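Local atomic coordinates of alpha-actinin-like protein 1 (Schizosaccharomyces pombe, PDB entry 5BVR), a protein that binds actin filaments and helps form and organise the actin ring in cytokinesis, this chain being its actin-binding domain of two calponin-homology domains. Residues A[74-78]-A[91-97]. Numbering follows the deposited sequence.
Sequences VNKAL and IGPADIV
Val74 and Ile96 cross obliquely, and Ile96 can be followed outward from its backbone. Ile96 CB lies 3.8 Å from Val74 CG1. There the side chain forks: Ile96 CG2 passes Val74 CG2 at 4.1 Å, while CG1, anti to the carbonyl carbon (chi1 -61°), carries CD1 toward helix 67-83. Ile96 CD1 touches both Val74 CG1, at 3.5 Å, and Leu78 CD2, at 3.7 Å, which it meets tip to tip. In the first calponin-homology domain, a helical bundle, the segments 74-78 and 93-97 of the two helices run at 121° to each other; 91-97 belongs to the actin-binding region. An alanine at Ile96 would probably leave a gap beside Val74 CG1 and Leu78 CD2, where CD1 now sits; Leu45 and Leu107, from two further helices, also touch Ile96. Val74 CG1 rests on Pro93 CA as well, at 3.6 Å, and Val74 CG2 on Val97 CG2. Leu78 CD1 lies against the backbone leading into the short helix, 3.6 Å from Pro93 N. Beyond it, the Pro93 ring lies alongside Asn75, Pro93 CG 3.8 Å from Asn75 OD1. Where the loop enters the short helix, Gly92 N donates to Asp95 OD2 at 2.8 Å from the anti side, tilted 20° out of the carboxylate plane.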
loop_
_atom_site.group_PDB
_atom_site.type_symbol
_atom_site.label_atom_id
_atom_site.label_comp_id
_atom_site.label_asym_id
_atom_site.label_seq_id
_atom_site.Cartn_x
_atom_site.Cartn_y
_atom_site.Cartn_z
ATOM N N VAL A 74 -7.169 20.708 -6.576
ATOM C CA VAL A 74 -7.284 19.353 -7.060
ATOM C C VAL A 74 -6.815 19.258 -8.518
ATOM O O VAL A 74 -6.153 18.286 -8.904
ATOM C CB VAL A 74 -8.726 18.835 -6.899
ATOM C CG1 VAL A 74 -8.876 17.495 -7.560
ATOM C CG2 VAL A 74 -9.086 18.715 -5.439
ATOM N N ASN A 75 -7.164 20.261 -9.321
ATOM C CA ASN A 75 -6.763 20.278 -10.713
ATOM C C ASN A 75 -5.228 20.300 -10.817
ATOM O O ASN A 75 -4.658 19.620 -11.663
ATOM C CB ASN A 75 -7.392 21.468 -11.434
ATOM C CG ASN A 75 -7.109 21.474 -12.916
ATOM O OD1 ASN A 75 -7.552 20.597 -13.650
ATOM N ND2 ASN A 75 -6.374 22.479 -13.368
ATOM N N LYS A 76 -4.572 21.056 -9.939
ATOM C CA LYS A 76 -3.104 21.058 -9.885
ATOM C C LYS A 76 -2.569 19.643 -9.669
ATOM O O LYS A 76 -1.656 19.199 -10.365
ATOM C CB LYS A 76 -2.626 21.983 -8.758
ATOM C CG LYS A 76 -1.139 22.055 -8.582
ATOM C CD LYS A 76 -0.814 23.040 -7.477
ATOM C CE LYS A 76 0.645 23.051 -7.142
ATOM N NZ LYS A 76 1.390 23.769 -8.207
ATOM N N ALA A 77 -3.153 18.933 -8.713
ATOM C CA ALA A 77 -2.741 17.562 -8.432
ATOM C C ALA A 77 -2.950 16.656 -9.634
ATOM O O ALA A 77 -2.072 15.866 -9.979
ATOM C CB ALA A 77 -3.502 17.033 -7.248
ATOM N N LEU A 78 -4.131 16.740 -10.240
ATOM C CA LEU A 78 -4.453 15.862 -11.354
ATOM C C LEU A 78 -3.546 16.150 -12.533
ATOM O O LEU A 78 -3.093 15.217 -13.200
ATOM C CB LEU A 78 -5.934 15.973 -11.736
ATOM C CG LEU A 78 -6.947 15.590 -10.654
ATOM C CD1 LEU A 78 -8.357 15.670 -11.208
ATOM C CD2 LEU A 78 -6.685 14.215 -10.104
ATOM N N ILE A 91 -11.821 10.682 -14.258
ATOM C CA ILE A 91 -11.828 11.455 -13.018
ATOM C C ILE A 91 -11.525 12.923 -13.300
ATOM O O ILE A 91 -10.633 13.249 -14.078
ATOM C CB ILE A 91 -10.855 10.888 -11.954
ATOM C CG1 ILE A 91 -11.160 11.496 -10.583
ATOM C CG2 ILE A 91 -9.407 11.087 -12.371
ATOM C CD1 ILE A 91 -10.515 10.765 -9.424
ATOM N N GLY A 92 -12.278 13.813 -12.667
ATOM C CA GLY A 92 -12.033 15.235 -12.803
ATOM C C GLY A 92 -12.040 15.835 -11.420
ATOM O O GLY A 92 -12.373 15.164 -10.459
ATOM N N PRO A 93 -11.660 17.107 -11.308
ATOM C CA PRO A 93 -11.516 17.730 -9.987
ATOM C C PRO A 93 -12.763 17.659 -9.106
ATOM O O PRO A 93 -12.631 17.463 -7.900
ATOM C CB PRO A 93 -11.160 19.176 -10.331
ATOM C CG PRO A 93 -10.421 19.039 -11.611
ATOM C CD PRO A 93 -11.159 17.983 -12.383
ATOM N N ALA A 94 -13.942 17.845 -9.690
ATOM C CA ALA A 94 -15.161 17.845 -8.899
ATOM C C ALA A 94 -15.425 16.470 -8.283
ATOM O O ALA A 94 -16.037 16.377 -7.210
ATOM C CB ALA A 94 -16.365 18.307 -9.737
ATOM N N ASP A 95 -14.942 15.405 -8.924
ATOM C CA ASP A 95 -15.127 14.070 -8.363
ATOM C C ASP A 95 -14.423 13.943 -7.019
ATOM O O ASP A 95 -14.867 13.212 -6.119
ATOM C CB ASP A 95 -14.599 13.011 -9.323
ATOM C CG ASP A 95 -15.365 12.974 -10.634
ATOM O OD1 ASP A 95 -16.624 12.994 -10.593
ATOM O OD2 ASP A 95 -14.715 12.926 -11.697
ATOM N N ILE A 96 -13.291 14.633 -6.883
ATOM C CA ILE A 96 -12.540 14.620 -5.641
ATOM C C ILE A 96 -13.133 15.617 -4.643
ATOM O O ILE A 96 -13.360 15.279 -3.485
ATOM C CB ILE A 96 -11.028 14.853 -5.890
ATOM C CG1 ILE A 96 -10.479 13.726 -6.785
ATOM C CG2 ILE A 96 -10.278 14.914 -4.590
ATOM C CD1 ILE A 96 -9.113 13.988 -7.345
ATOM N N VAL A 97 -13.390 16.843 -5.102
ATOM C CA VAL A 97 -13.979 17.869 -4.241
ATOM C C VAL A 97 -15.287 17.369 -3.619
ATOM O O VAL A 97 -15.530 17.608 -2.436
ATOM C CB VAL A 97 -14.183 19.203 -4.995
ATOM C CG1 VAL A 97 -14.963 20.232 -4.140
ATOM C CG2 VAL A 97 -12.836 19.753 -5.435
#